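PDB 6MWY: Pre-mRNA-processing-splicing factor 8 from Cryptococcus gattii serotype B, which carries within it a Prp8 intein, the part modelled here, which probably excises itself from the host splicing factor by protein splicing through its Hint domain. Local coordinates for residues I108-K113 against Y134-I139; K154-R159 against L177-S182. One frame throughout, in Å; residues are numbered along the deposited sequence.

Contact 1. Residues I108-K113 against Y134-I139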
loop_
_atom_site.group_PDB
_atom_site.type_symbol
_atom_site.label_atom_id
_atom_site.label_comp_id
_atom_site.label_asym_id
_atom_site.label_seq_id
_atom_site.Cartn_x
_atom_site.Cartn_y
_atom_site.Cartn_z
ATOM N N ILE A 108 4.741 -4.736 -2.058
ATOM C CA ILE A 108 3.825 -5.866 -1.971
ATOM C C ILE A 108 2.414 -5.334 -1.772
ATOM O O ILE A 108 2.169 -4.517 -0.875
ATOM C CB ILE A 108 4.228 -6.821 -0.836
ATOM C CG1 ILE A 108 5.612 -7.411 -1.117
ATOM C CG2 ILE A 108 3.186 -7.923 -0.668
ATOM C CD1 ILE A 108 6.144 -8.297 -0.015
ATOM N N LEU A 109 1.495 -5.781 -2.622
ATOM C CA LEU A 109 0.085 -5.441 -2.537
ATOM C C LEU A 109 -0.660 -6.567 -1.836
ATOM O O LEU A 109 -0.478 -7.745 -2.173
ATOM C CB LEU A 109 -0.508 -5.222 -3.930
ATOM C CG LEU A 109 0.211 -4.238 -4.849
ATOM C CD1 LEU A 109 -0.321 -4.353 -6.270
ATOM C CD2 LEU A 109 0.048 -2.825 -4.323
ATOM N N SER A 110 -1.494 -6.195 -0.867
ATOM C CA SER A 110 -2.418 -7.108 -0.201
ATOM C C SER A 110 -3.769 -6.973 -0.892
ATOM O O SER A 110 -4.481 -5.984 -0.693
ATOM C CB SER A 110 -2.507 -6.778 1.284
ATOM O OG SER A 110 -1.265 -7.001 1.928
ATOM N N LEU A 111 -4.125 -7.963 -1.711
ATOM C CA LEU A 111 -5.294 -7.907 -2.574
ATOM C C LEU A 111 -6.225 -9.083 -2.287
ATOM O O LEU A 111 -5.873 -10.040 -1.588
ATOM C CB LEU A 111 -4.880 -7.912 -4.049
ATOM C CG LEU A 111 -3.792 -6.946 -4.520
ATOM C CD1 LEU A 111 -3.529 -7.134 -6.003
ATOM C CD2 LEU A 111 -4.185 -5.511 -4.231
ATOM N N TYR A 112 -7.429 -8.999 -2.851
ATOM C CA TYR A 112 -8.386 -10.093 -2.842
ATOM C C TYR A 112 -8.608 -10.564 -4.270
ATOM O O TYR A 112 -8.646 -9.753 -5.199
ATOM C CB TYR A 112 -9.714 -9.677 -2.217
ATOM C CG TYR A 112 -9.762 -9.857 -0.722
ATOM C CD1 TYR A 112 -9.946 -11.113 -0.164
ATOM C CD2 TYR A 112 -9.625 -8.772 0.134
ATOM C CE1 TYR A 112 -9.991 -11.288 1.205
ATOM C CE2 TYR A 112 -9.670 -8.934 1.504
ATOM C CZ TYR A 112 -9.853 -10.194 2.033
ATOM O OH TYR A 112 -9.897 -10.362 3.397
ATOM N N LYS A 113 -8.763 -11.870 -4.438
ATOM C CA LYS A 113 -8.895 -12.480 -5.751
ATOM C C LYS A 113 -10.198 -13.264 -5.822
ATOM O O LYS A 113 -10.615 -13.887 -4.839
ATOM C CB LYS A 113 -7.696 -13.390 -6.048
ATOM C CG LYS A 113 -7.745 -14.096 -7.394
ATOM C CD LYS A 113 -6.399 -14.728 -7.726
ATOM C CE LYS A 113 -6.474 -15.610 -8.967
ATOM N NZ LYS A 113 -5.199 -16.357 -9.180
ATOM N N TYR A 134 -13.969 -14.235 -1.929
ATOM C CA TYR A 134 -12.633 -13.885 -2.387
ATOM C C TYR A 134 -11.584 -14.556 -1.508
ATOM O O TYR A 134 -11.830 -14.853 -0.336
ATOM C CB TYR A 134 -12.418 -12.369 -2.363
ATOM C CG TYR A 134 -13.319 -11.581 -3.287
ATOM C CD1 TYR A 134 -14.630 -11.293 -2.933
ATOM C CD2 TYR A 134 -12.851 -11.108 -4.506
ATOM C CE1 TYR A 134 -15.454 -10.568 -3.771
ATOM C CE2 TYR A 134 -13.667 -10.381 -5.351
ATOM C CZ TYR A 134 -14.967 -10.114 -4.978
ATOM O OH TYR A 134 -15.784 -9.389 -5.817
ATOM N N GLU A 135 -10.407 -14.786 -2.085
ATOM C CA GLU A 135 -9.267 -15.307 -1.346
ATOM C C GLU A 135 -8.176 -14.247 -1.234
ATOM O O GLU A 135 -7.976 -13.430 -2.137
ATOM C CB GLU A 135 -8.703 -16.575 -1.998
ATOM C CG GLU A 135 -8.231 -16.402 -3.431
ATOM C CD GLU A 135 -7.603 -17.666 -3.989
ATOM O OE1 GLU A 135 -7.246 -18.558 -3.191
ATOM O OE2 GLU A 135 -7.467 -17.768 -5.227
ATOM N N ARG A 136 -7.474 -14.280 -0.105
ATOM C CA ARG A 136 -6.456 -13.299 0.244
ATOM C C ARG A 136 -5.145 -13.616 -0.470
ATOM O O ARG A 136 -4.654 -14.747 -0.397
ATOM C CB ARG A 136 -6.266 -13.306 1.763
ATOM C CG ARG A 136 -5.161 -12.437 2.283
ATOM C CD ARG A 136 -5.619 -11.017 2.514
ATOM N NE ARG A 136 -4.613 -10.308 3.291
ATOM C CZ ARG A 136 -3.539 -9.737 2.761
ATOM N NH1 ARG A 136 -3.347 -9.782 1.449
ATOM N NH2 ARG A 136 -2.662 -9.121 3.542
ATOM N N VAL A 137 -4.575 -12.618 -1.154
ATOM C CA VAL A 137 -3.382 -12.813 -1.978
ATOM C C VAL A 137 -2.423 -11.650 -1.771
ATOM O O VAL A 137 -2.810 -10.486 -1.908
ATOM C CB VAL A 137 -3.731 -12.933 -3.475
ATOM C CG1 VAL A 137 -2.465 -12.922 -4.320
ATOM C CG2 VAL A 137 -4.553 -14.188 -3.743
ATOM N N ASP A 138 -1.165 -11.959 -1.476
ATOM C CA ASP A 138 -0.101 -10.963 -1.435
ATOM C C ASP A 138 0.763 -11.134 -2.678
ATOM O O ASP A 138 1.315 -12.216 -2.906
ATOM C CB ASP A 138 0.735 -11.098 -0.162
ATOM C CG ASP A 138 -0.040 -10.711 1.084
ATOM O OD1 ASP A 138 -1.022 -9.949 0.956
ATOM O OD2 ASP A 138 0.333 -11.159 2.188
ATOM N N ILE A 139 0.873 -10.077 -3.482
ATOM C CA ILE A 139 1.601 -10.144 -4.749
ATOM C C ILE A 139 2.387 -8.852 -4.933
ATOM O O ILE A 139 1.904 -7.768 -4.595
ATOM C CB ILE A 139 0.643 -10.404 -5.936
ATOM C CG1 ILE A 139 1.411 -10.508 -7.257
ATOM C CG2 ILE A 139 -0.441 -9.334 -6.004
ATOM C CD1 ILE A 139 0.569 -10.988 -8.416
#
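The Tyr112 ring, packed edge-to-face with Phe158 of strand 155-159, reaches across to the start of the 134-139 segment: its CD1 lies 3.5 Å from Tyr134 CB, and the two tyrosine side chains cross at about a right angle. Tyr134 in turn brings its CB and CD2 up to the backbone carbonyl of Lys113. The other flat group, the Arg136 guanidinium, has Ser110 OG at its edge near the plane, 3.0 Å from NH2. A bend at chi2 (86°) brings it back alongside Ser110. Ser110 OG donates to Asp138 OD1 over 3.1 Å, meeting it from above the carboxylate plane. Beneath this polar row the strands are antiparallel, with paired bonds at Leu109-Ile139, Leu111-Val137 and Lys113-Glu135; Leu111 N to Val137 O is 2.9 Å. Leu109, Leu111, Val137 and Ile139 form an apolar patch on the other face, Leu111 CD1 touching Ile139 CG2 at 3.8 Å, with Lys113 and Glu135 following at its end. Strand 135-140 closes one side of the six-stranded sheet, and Leu111 packs on to Tyr155 and Leu157 of strand 155-159. On the Ser110 face lie Leu202 and His212 from strands 202-204 and 210-212, while Ile139 meets Leu147.

Contact 2. Residues K154-R159 against L177-S182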
loop_
_atom_site.group_PDB
_atom_site.type_symbol
_atom_site.label_atom_id
_atom_site.label_comp_id
_atom_site.label_asym_id
_atom_site.label_seq_id
_atom_site.Cartn_x
_atom_site.Cartn_y
_atom_site.Cartn_z
ATOM N N LYS A 154 -9.423 -9.653 -11.802
ATOM C CA LYS A 154 -9.926 -10.495 -10.724
ATOM C C LYS A 154 -9.432 -10.062 -9.351
ATOM O O LYS A 154 -9.809 -10.688 -8.354
ATOM C CB LYS A 154 -9.533 -11.956 -10.954
ATOM C CG LYS A 154 -10.006 -12.544 -12.271
ATOM C CD LYS A 154 -9.953 -14.066 -12.245
ATOM C CE LYS A 154 -8.557 -14.574 -11.910
ATOM N NZ LYS A 154 -8.481 -16.063 -11.890
ATOM N N TYR A 155 -8.605 -9.024 -9.271
ATOM C CA TYR A 155 -7.997 -8.607 -8.018
ATOM C C TYR A 155 -8.679 -7.360 -7.474
ATOM O O TYR A 155 -9.238 -6.554 -8.223
ATOM C CB TYR A 155 -6.502 -8.347 -8.198
ATOM C CG TYR A 155 -5.706 -9.600 -8.473
ATOM C CD1 TYR A 155 -5.574 -10.091 -9.762
ATOM C CD2 TYR A 155 -5.094 -10.297 -7.440
ATOM C CE1 TYR A 155 -4.852 -11.238 -10.018
ATOM C CE2 TYR A 155 -4.368 -11.445 -7.685
ATOM C CZ TYR A 155 -4.251 -11.911 -8.977
ATOM O OH TYR A 155 -3.531 -13.056 -9.228
ATOM N N ARG A 156 -8.634 -7.214 -6.154
ATOM C CA ARG A 156 -9.251 -6.080 -5.484
ATOM C C ARG A 156 -8.327 -5.585 -4.385
ATOM O O ARG A 156 -7.806 -6.386 -3.605
ATOM C CB ARG A 156 -10.609 -6.452 -4.869
ATOM C CG ARG A 156 -11.548 -7.223 -5.773
ATOM C CD ARG A 156 -12.339 -6.314 -6.691
ATOM N NE ARG A 156 -13.299 -7.095 -7.460
ATOM C CZ ARG A 156 -13.013 -7.710 -8.602
ATOM N NH1 ARG A 156 -13.947 -8.410 -9.230
ATOM N NH2 ARG A 156 -11.794 -7.622 -9.118
ATOM N N LEU A 157 -8.120 -4.273 -4.334
ATOM C CA LEU A 157 -7.627 -3.667 -3.110
ATOM C C LEU A 157 -8.748 -3.679 -2.074
ATOM O O LEU A 157 -9.922 -3.872 -2.399
ATOM C CB LEU A 157 -7.140 -2.238 -3.371
ATOM C CG LEU A 157 -5.877 -2.043 -4.221
ATOM C CD1 LEU A 157 -5.924 -0.723 -4.979
ATOM C CD2 LEU A 157 -4.625 -2.103 -3.358
ATOM N N PHE A 158 -8.389 -3.485 -0.808
ATOM C CA PHE A 158 -9.417 -3.529 0.220
ATOM C C PHE A 158 -9.037 -2.622 1.379
ATOM O O PHE A 158 -7.864 -2.317 1.605
ATOM C CB PHE A 158 -9.672 -4.967 0.701
ATOM C CG PHE A 158 -8.567 -5.541 1.542
ATOM C CD1 PHE A 158 -7.393 -5.992 0.961
ATOM C CD2 PHE A 158 -8.717 -5.653 2.913
ATOM C CE1 PHE A 158 -6.382 -6.528 1.739
ATOM C CE2 PHE A 158 -7.712 -6.187 3.694
ATOM C CZ PHE A 158 -6.543 -6.625 3.107
ATOM N N ARG A 159 -10.062 -2.185 2.104
ATOM C CA ARG A 159 -9.908 -1.308 3.251
ATOM C C ARG A 159 -10.609 -1.924 4.454
ATOM O O ARG A 159 -11.456 -2.809 4.321
ATOM C CB ARG A 159 -10.486 0.085 2.975
ATOM C CG ARG A 159 -11.944 0.054 2.580
ATOM C CD ARG A 159 -12.689 1.260 3.111
ATOM N NE ARG A 159 -12.282 2.495 2.452
ATOM C CZ ARG A 159 -12.811 2.940 1.318
ATOM N NH1 ARG A 159 -13.766 2.249 0.712
ATOM N NH2 ARG A 159 -12.386 4.076 0.792
ATOM N N LEU A 177 -14.368 -3.836 -0.882
ATOM C CA LEU A 177 -13.505 -4.192 -2.001
ATOM C C LEU A 177 -13.459 -3.048 -3.004
ATOM O O LEU A 177 -14.442 -2.322 -3.182
ATOM C CB LEU A 177 -13.982 -5.477 -2.688
ATOM C CG LEU A 177 -13.645 -6.803 -2.003
ATOM C CD1 LEU A 177 -12.193 -6.805 -1.542
ATOM C CD2 LEU A 177 -14.590 -7.085 -0.847
ATOM N N LEU A 178 -12.310 -2.894 -3.659
ATOM C CA LEU A 178 -12.056 -1.806 -4.594
ATOM C C LEU A 178 -11.372 -2.377 -5.825
ATOM O O LEU A 178 -10.383 -3.105 -5.703
ATOM C CB LEU A 178 -11.170 -0.730 -3.957
ATOM C CG LEU A 178 -11.590 -0.241 -2.571
ATOM C CD1 LEU A 178 -10.402 0.326 -1.812
ATOM C CD2 LEU A 178 -12.695 0.792 -2.696
ATOM N N HIS A 179 -11.886 -2.046 -7.005
ATOM C CA HIS A 179 -11.327 -2.581 -8.239
ATOM C C HIS A 179 -10.087 -1.800 -8.650
ATOM O O HIS A 179 -10.080 -0.564 -8.634
ATOM C CB HIS A 179 -12.361 -2.548 -9.364
ATOM C CG HIS A 179 -13.512 -3.480 -9.153
ATOM N ND1 HIS A 179 -14.563 -3.183 -8.313
ATOM C CD2 HIS A 179 -13.774 -4.706 -9.666
ATOM C CE1 HIS A 179 -15.425 -4.186 -8.319
ATOM N NE2 HIS A 179 -14.970 -5.121 -9.132
ATOM N N ILE A 180 -9.035 -2.529 -9.010
ATOM C CA ILE A 180 -7.844 -1.934 -9.606
ATOM C C ILE A 180 -8.130 -1.697 -11.085
ATOM O O ILE A 180 -8.344 -2.645 -11.846
ATOM C CB ILE A 180 -6.615 -2.834 -9.414
ATOM C CG1 ILE A 180 -6.351 -3.068 -7.927
ATOM C CG2 ILE A 180 -5.395 -2.235 -10.100
ATOM C CD1 ILE A 180 -5.240 -4.065 -7.654
HETATM N N MSE A 181 -8.146 -0.433 -11.492
HETATM C CA MSE A 181 -8.531 -0.082 -12.855
HETATM C C MSE A 181 -7.330 0.207 -13.747
HETATM O O MSE A 181 -7.396 0.003 -14.958
HETATM C CB MSE A 181 -9.472 1.125 -12.844
HETATM C CG MSE A 181 -10.728 0.926 -12.016
HETATM SE SE MSE A 181 -12.013 2.373 -12.249
HETATM C CE MSE A 181 -10.832 3.894 -11.925
ATOM N N SER A 182 -6.234 0.682 -13.158
ATOM C CA SER A 182 -5.045 0.963 -13.950
ATOM C C SER A 182 -3.804 0.826 -13.083
ATOM O O SER A 182 -3.866 0.931 -11.857
ATOM C CB SER A 182 -5.109 2.364 -14.574
ATOM O OG SER A 182 -3.902 2.678 -15.251
#
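In the antiparallel six-stranded sheet of this Hint-type intein, strand 155-159 runs beside the long strand 176-185, and the two hold together through a short ladder. Its hydrogen-bonded pair is Leu157 with Leu178: Leu178 N gives a 2.9 Å bond to Leu157 O, while the return bond from Leu157 N to Leu178 O is weak, bent to 122° at the hydrogen. On the face of these leucines, Leu157 CD1 lies against Ile180 CG1 at 3.8 Å, the side chains crossing at about a right angle, and Ile93 and Ala95 of strand 91-95 continue the apolar layer. Leu178 CD2 comes up to Arg159 NH1. On the other face Leu177 CD1 touches both Arg156 CB and Phe158 CB. Here too the Arg156 guanidinium lies over one face of the His179 ring, the planes 30° apart. Bending at chi2 (-84°) turns the arginine alongside the histidine, and Arg156 CD makes a CH-pi contact 3.8 Å from the His179 ring centroid. A salt bridge from NH1 to Glu114 and a hydrogen bond from NH2 to Gln153 O hold the guanidinium. Arg156 NH2 also donates to Tyr155 O at 2.9 Å, with that oxygen in the guanidinium plane but the nitrogen well above the carbonyl plane.

Both contacts are antiparallel strand pairs of one six-stranded sheet, and they share a boundary, since strands 108-113 and 155-159 are neighbours; Tyr112 O and Arg156 N, 2.7 Å apart, probably form a hydrogen bond across it. Contact 1 lies at the sheet's margin, with its outer strand partly exposed, whereas contact 2 lies further in across the strand order and more of its touching residues are buried. Their bonding differs too: contact 1 has a regular ladder of six backbone bonds, contact 2 only two, one of them weak, and an arginine laid over a histidine ring. Arg136 lies beside Asp138 and Ser110 in the first; in the second, Arg156 makes its salt bridge to Glu114. Leu111 and Leu157 join the two apolar faces.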